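Local atomic coordinates of glycoside transferase (Listeria monocytogenes, PDB entry 6R2M), a protein that probably hydrolyses glycosidic bonds in exopolysaccharide outside the cell. Residues D84-W89 with K134-E139; D102-T107 with I165-Q170. All coordinates share one frame; numbering follows the deposited sequence.

Interaction 1: residues D84-W89 with K134-E139; sequences DNFIKW and KKYSAE
A small aromatic cluster forms where the loop carrying Phe86 meets the last turn of helix 120-136, and the pair Phe86 and Tyr136 makes the contact. The far end of the Phe86 ring does the touching: CZ lies 3.8 Å from Tyr136 CD2 and 3.9 Å from Tyr136 CG. Phe86 CE1 comes 3.9 Å from Tyr136 CB, and that methylene sits at the edge of the Phe86 ring, in its plane, at the base of the tyrosine and away from its hydroxyl. The two side chains cross at about a right angle; the ring planes meet at 59° with centroids 5.6 Å apart. On Phe86, CG stands beside the backbone N and opposite the carbonyl carbon (chi1 -66°), sending the ring off the loop toward Tyr136; the CA atoms of Phe86 and Tyr136 stay 9.5 Å apart. Lys135 CG rests on one face of the Tyr136 ring. No hydrogen bond joins the two segments, so the contact is purely apolar. Tyr147 meets both rings and Phe149 meets Phe86, while Asn132 of helix 120-136 touches Phe86 too; just beyond Tyr136, the chain turns at Ser137 into the short antiparallel pair 138-139 and 142-143.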
loop_
_atom_site.group_PDB
_atom_site.type_symbol
_atom_site.label_atom_id
_atom_site.label_comp_id
_atom_site.label_asym_id
_atom_site.label_seq_id
_atom_site.Cartn_x
_atom_site.Cartn_y
_atom_site.Cartn_z
ATOM N N ASP A 84 13.608 -7.371 -18.173
ATOM C CA ASP A 84 12.769 -6.409 -18.876
ATOM C C ASP A 84 12.032 -5.459 -17.928
ATOM O O ASP A 84 10.986 -4.907 -18.298
ATOM C CB ASP A 84 11.791 -7.127 -19.809
ATOM C CG ASP A 84 11.231 -8.409 -19.220
ATOM O OD1 ASP A 84 10.400 -9.055 -19.904
ATOM O OD2 ASP A 84 11.613 -8.786 -18.088
ATOM N N ASN A 85 12.559 -5.268 -16.711
ATOM C CA ASN A 85 12.190 -4.162 -15.836
ATOM C C ASN A 85 10.809 -4.331 -15.220
ATOM O O ASN A 85 10.170 -3.345 -14.853
ATOM C CB ASN A 85 12.276 -2.819 -16.563
ATOM C CG ASN A 85 13.687 -2.481 -16.969
ATOM O OD1 ASN A 85 14.551 -2.278 -16.122
ATOM N ND2 ASN A 85 13.930 -2.424 -18.274
ATOM N N PHE A 86 10.344 -5.571 -15.088
ATOM C CA PHE A 86 9.168 -5.870 -14.284
ATOM C C PHE A 86 9.594 -6.159 -12.852
ATOM O O PHE A 86 10.723 -6.593 -12.597
ATOM C CB PHE A 86 8.400 -7.073 -14.840
ATOM C CG PHE A 86 7.776 -6.831 -16.188
ATOM C CD1 PHE A 86 6.523 -6.253 -16.298
ATOM C CD2 PHE A 86 8.459 -7.179 -17.343
ATOM C CE1 PHE A 86 5.957 -6.037 -17.558
ATOM C CE2 PHE A 86 7.912 -6.951 -18.597
ATOM C CZ PHE A 86 6.660 -6.379 -18.698
ATOM N N ILE A 87 8.691 -5.906 -11.912
ATOM C CA ILE A 87 8.924 -6.207 -10.498
ATOM C C ILE A 87 8.060 -7.413 -10.152
ATOM O O ILE A 87 6.829 -7.313 -10.141
ATOM C CB ILE A 87 8.597 -5.015 -9.579
ATOM C CG1 ILE A 87 9.468 -3.799 -9.897
ATOM C CG2 ILE A 87 8.818 -5.417 -8.109
ATOM C CD1 ILE A 87 9.085 -2.547 -9.104
ATOM N N LYS A 88 8.694 -8.563 -9.891
ATOM C CA LYS A 88 7.953 -9.730 -9.415
ATOM C C LYS A 88 7.200 -9.396 -8.130
ATOM O O LYS A 88 7.757 -8.777 -7.224
ATOM C CB LYS A 88 8.912 -10.885 -9.142
ATOM C CG LYS A 88 9.612 -11.446 -10.346
ATOM C CD LYS A 88 10.531 -12.557 -9.879
ATOM C CE LYS A 88 11.213 -13.257 -11.032
ATOM N NZ LYS A 88 12.099 -14.330 -10.505
ATOM N N TRP A 89 5.935 -9.824 -8.031
ATOM C CA TRP A 89 5.189 -9.502 -6.811
ATOM C C TRP A 89 5.730 -10.262 -5.601
ATOM O O TRP A 89 5.510 -9.828 -4.468
ATOM C CB TRP A 89 3.679 -9.751 -7.002
ATOM C CG TRP A 89 3.263 -11.190 -7.008
ATOM C CD1 TRP A 89 3.145 -12.010 -8.098
ATOM C CD2 TRP A 89 2.894 -11.985 -5.868
ATOM N NE1 TRP A 89 2.725 -13.263 -7.702
ATOM C CE2 TRP A 89 2.567 -13.272 -6.342
ATOM C CE3 TRP A 89 2.796 -11.731 -4.495
ATOM C CZ2 TRP A 89 2.168 -14.309 -5.490
ATOM C CZ3 TRP A 89 2.396 -12.763 -3.651
ATOM C CH2 TRP A 89 2.090 -14.034 -4.150
ATOM N N LYS A 134 2.972 1.059 -16.866
ATOM C CA LYS A 134 1.891 1.694 -17.616
ATOM C C LYS A 134 1.692 1.039 -18.976
ATOM O O LYS A 134 0.553 0.889 -19.444
ATOM C CB LYS A 134 2.189 3.181 -17.775
ATOM C CG LYS A 134 1.228 3.931 -18.694
ATOM C CD LYS A 134 1.659 5.389 -18.810
ATOM C CE LYS A 134 1.043 6.092 -20.002
ATOM N NZ LYS A 134 1.586 7.473 -20.083
ATOM N N LYS A 135 2.790 0.639 -19.622
ATOM C CA LYS A 135 2.709 0.103 -20.980
ATOM C C LYS A 135 2.066 -1.283 -21.007
ATOM O O LYS A 135 1.191 -1.557 -21.841
ATOM C CB LYS A 135 4.103 0.074 -21.611
ATOM C CG LYS A 135 4.153 -0.562 -23.004
ATOM C CD LYS A 135 5.533 -0.398 -23.616
ATOM C CE LYS A 135 5.588 -1.034 -24.995
ATOM N NZ LYS A 135 6.962 -0.988 -25.552
ATOM N N TYR A 136 2.476 -2.170 -20.100
ATOM C CA TYR A 136 2.101 -3.575 -20.199
ATOM C C TYR A 136 0.969 -3.986 -19.270
ATOM O O TYR A 136 0.169 -4.851 -19.639
ATOM C CB TYR A 136 3.323 -4.466 -19.930
ATOM C CG TYR A 136 4.293 -4.445 -21.084
ATOM C CD1 TYR A 136 4.020 -5.151 -22.246
ATOM C CD2 TYR A 136 5.450 -3.681 -21.034
ATOM C CE1 TYR A 136 4.891 -5.117 -23.324
ATOM C CE2 TYR A 136 6.338 -3.644 -22.115
ATOM C CZ TYR A 136 6.044 -4.368 -23.251
ATOM O OH TYR A 136 6.910 -4.339 -24.320
ATOM N N SER A 137 0.870 -3.410 -18.073
ATOM C CA SER A 137 -0.171 -3.830 -17.136
ATOM C C SER A 137 -1.435 -2.975 -17.298
ATOM O O SER A 137 -1.953 -2.356 -16.372
ATOM C CB SER A 137 0.374 -3.799 -15.713
ATOM O OG SER A 137 -0.447 -4.609 -14.892
ATOM N N ALA A 138 -1.952 -2.969 -18.522
ATOM C CA ALA A 138 -3.043 -2.074 -18.885
ATOM C C ALA A 138 -3.724 -2.620 -20.126
ATOM O O ALA A 138 -3.099 -3.288 -20.947
ATOM C CB ALA A 138 -2.546 -0.654 -19.160
ATOM N N GLU A 139 -5.011 -2.317 -20.256
ATOM C CA GLU A 139 -5.794 -2.678 -21.429
ATOM C C GLU A 139 -6.360 -1.382 -21.988
ATOM O O GLU A 139 -7.192 -0.735 -21.341
ATOM C CB GLU A 139 -6.888 -3.682 -21.073
ATOM C CG GLU A 139 -7.855 -3.986 -22.213
ATOM C CD GLU A 139 -7.170 -4.569 -23.439
ATOM O OE1 GLU A 139 -6.099 -5.190 -23.292
ATOM O OE2 GLU A 139 -7.710 -4.410 -24.556
#

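Interaction 2: residues D102-T107 with I165-Q170; sequences DDFRIT and IQAMQQ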
loop_
_atom_site.group_PDB
_atom_site.type_symbol
_atom_site.label_atom_id
_atom_site.label_comp_id
_atom_site.label_asym_id
_atom_site.label_seq_id
_atom_site.Cartn_x
_atom_site.Cartn_y
_atom_site.Cartn_z
ATOM N N ASP A 102 2.114 -2.725 -6.068
ATOM C CA ASP A 102 3.472 -2.810 -5.540
ATOM C C ASP A 102 4.464 -2.047 -6.407
ATOM O O ASP A 102 5.426 -1.467 -5.873
ATOM C CB ASP A 102 3.884 -4.280 -5.387
ATOM C CG ASP A 102 2.979 -5.032 -4.410
ATOM O OD1 ASP A 102 2.487 -4.403 -3.448
ATOM O OD2 ASP A 102 2.732 -6.245 -4.604
ATOM N N ASP A 103 4.245 -2.015 -7.733
ATOM C CA ASP A 103 5.077 -1.185 -8.596
ATOM C C ASP A 103 4.909 0.279 -8.240
ATOM O O ASP A 103 5.890 1.015 -8.139
ATOM C CB ASP A 103 4.713 -1.355 -10.070
ATOM C CG ASP A 103 4.887 -2.760 -10.580
ATOM O OD1 ASP A 103 5.419 -3.631 -9.857
ATOM O OD2 ASP A 103 4.484 -2.974 -11.746
ATOM N N PHE A 104 3.649 0.708 -8.068
ATOM C CA PHE A 104 3.331 2.093 -7.715
ATOM C C PHE A 104 4.022 2.495 -6.419
ATOM O O PHE A 104 4.595 3.586 -6.312
ATOM C CB PHE A 104 1.814 2.268 -7.557
ATOM C CG PHE A 104 1.028 2.191 -8.837
ATOM C CD1 PHE A 104 1.601 2.491 -10.071
ATOM C CD2 PHE A 104 -0.311 1.809 -8.786
ATOM C CE1 PHE A 104 0.839 2.414 -11.232
ATOM C CE2 PHE A 104 -1.069 1.731 -9.926
ATOM C CZ PHE A 104 -0.489 2.041 -11.162
ATOM N N ARG A 105 3.962 1.627 -5.415
ATOM C CA ARG A 105 4.564 1.946 -4.125
ATOM C C ARG A 105 6.076 2.086 -4.246
ATOM O O ARG A 105 6.662 3.030 -3.716
ATOM C CB ARG A 105 4.213 0.869 -3.100
ATOM C CG ARG A 105 4.739 1.225 -1.717
ATOM C CD ARG A 105 4.472 0.105 -0.724
ATOM N NE ARG A 105 3.040 -0.171 -0.596
ATOM C CZ ARG A 105 2.422 -1.219 -1.124
ATOM N NH1 ARG A 105 3.084 -2.111 -1.862
ATOM N NH2 ARG A 105 1.120 -1.376 -0.922
ATOM N N ILE A 106 6.721 1.167 -4.965
ATOM C CA ILE A 106 8.176 1.182 -5.070
ATOM C C ILE A 106 8.639 2.399 -5.861
ATOM O O ILE A 106 9.594 3.079 -5.471
ATOM C CB ILE A 106 8.665 -0.138 -5.695
ATOM C CG1 ILE A 106 8.593 -1.247 -4.631
ATOM C CG2 ILE A 106 10.098 -0.017 -6.218
ATOM C CD1 ILE A 106 8.641 -2.679 -5.182
ATOM N N THR A 107 7.984 2.680 -6.998
ATOM C CA THR A 107 8.412 3.816 -7.803
ATOM C C THR A 107 8.155 5.124 -7.075
ATOM O O THR A 107 8.986 6.030 -7.137
ATOM C CB THR A 107 7.728 3.827 -9.171
ATOM O OG1 THR A 107 6.297 3.837 -9.023
ATOM C CG2 THR A 107 8.153 2.609 -9.967
ATOM N N ILE A 165 -3.251 6.870 -6.902
ATOM C CA ILE A 165 -3.526 8.004 -7.781
ATOM C C ILE A 165 -2.280 8.856 -7.964
ATOM O O ILE A 165 -1.976 9.311 -9.071
ATOM C CB ILE A 165 -4.701 8.835 -7.232
ATOM C CG1 ILE A 165 -5.970 7.981 -7.173
ATOM C CG2 ILE A 165 -4.914 10.113 -8.084
ATOM C CD1 ILE A 165 -6.318 7.246 -8.476
ATOM N N GLN A 166 -1.538 9.096 -6.884
ATOM C CA GLN A 166 -0.318 9.888 -7.007
ATOM C C GLN A 166 0.659 9.256 -7.996
ATOM O O GLN A 166 1.203 9.947 -8.868
ATOM C CB GLN A 166 0.331 10.066 -5.630
ATOM C CG GLN A 166 1.702 10.724 -5.698
ATOM C CD GLN A 166 1.979 11.650 -4.533
ATOM O OE1 GLN A 166 1.110 12.410 -4.103
ATOM N NE2 GLN A 166 3.195 11.579 -4.001
ATOM N N ALA A 167 0.855 7.937 -7.910
ATOM C CA ALA A 167 1.795 7.287 -8.816
ATOM C C ALA A 167 1.297 7.351 -10.255
ATOM O O ALA A 167 2.084 7.554 -11.188
ATOM C CB ALA A 167 2.026 5.835 -8.396
ATOM N N MET A 168 -0.006 7.193 -10.454
ATOM C CA MET A 168 -0.544 7.209 -11.810
ATOM C C MET A 168 -0.431 8.588 -12.442
ATOM O O MET A 168 -0.212 8.694 -13.656
ATOM C CB MET A 168 -1.998 6.735 -11.808
ATOM C CG MET A 168 -2.137 5.309 -11.365
ATOM S SD MET A 168 -3.858 4.810 -11.245
ATOM C CE MET A 168 -4.382 5.045 -12.948
ATOM N N GLN A 169 -0.566 9.650 -11.645
ATOM C CA GLN A 169 -0.382 10.989 -12.193
ATOM C C GLN A 169 1.081 11.255 -12.523
ATOM O O GLN A 169 1.375 11.986 -13.480
ATOM C CB GLN A 169 -0.928 12.030 -11.212
ATOM C CG GLN A 169 -2.423 11.899 -10.969
ATOM C CD GLN A 169 -2.921 12.746 -9.814
ATOM O OE1 GLN A 169 -2.162 13.114 -8.919
ATOM N NE2 GLN A 169 -4.215 13.045 -9.823
ATOM N N GLN A 170 2.004 10.653 -11.771
ATOM C CA GLN A 170 3.430 10.842 -12.025
ATOM C C GLN A 170 3.834 10.362 -13.419
ATOM O O GLN A 170 4.765 10.914 -14.020
ATOM C CB GLN A 170 4.246 10.112 -10.960
ATOM C CG GLN A 170 5.730 10.120 -11.228
ATOM C CD GLN A 170 6.341 11.495 -11.039
ATOM O OE1 GLN A 170 5.987 12.215 -10.106
ATOM N NE2 GLN A 170 7.261 11.870 -11.933
#
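Phe104 lies against Ala167 and Met168, and these three buried side chains make the whole contact between the two helical segments. Ala167 takes the root of the phenylalanine: its CB is 3.7 Å from Phe104 CB and 3.8 Å from both Phe104 CG and CD1. Met168 takes the tip, its CG standing 3.7 Å from Phe104 CZ and 4.0 Å from CE2. Consecutive residues of one helix therefore grip opposite ends of a single ring. Phe104 has its CG beside the backbone N (chi1 -70°), and a chi2 of -25° turns the ring so that CD1 comes beside Ala167 CB. Met168 extends through chi2, then bends at chi3 (61°). Its sulfur stays 5.1 Å from the Phe104 ring centroid, oblique to the ring, neither over its centre nor at its edge, a Met-aromatic contact in which CG makes the closer approach. The small alanine allows the helices near: Phe104 CA and Ala167 CA are 5.5 Å apart. Arg105 points away from helix 165-170, and its NH1 forms a salt bridge with Asp102 OD1 (2.9 Å), one turn back on its own helix, on the side facing helix 50-62. Leu130 of helix 120-136 also packs on Phe104, and Tyr173 and Tyr178 touch Met168. This buried helix-helix packing is consistent with the helical core of an (alpha/alpha)6 barrel, as in family 8 glycoside hydrolases.

From the N terminus, the chain passes through the loop 84-89, runs into helix 100-116, which carries 102-107, turns back along helix 120-136 to 134-139, and after several short strands reaches helix 165-170. The segments alternate, so the two contacts cross: interaction 1 closes a loop that holds helix 100-116, and interaction 2 starts from that helix and closes a second loop that includes all of helix 120-136 and the short strands after it. Their centres lie about 12 Å apart. They touch directly, for Ile87 packs on Asp103 and Ile106, with Ile87 CD1 3.9 Å from Ile106 CD1. Together they tie the 84-89 loop to the end of helix 120-136, and helix 100-116 to helix 165-170.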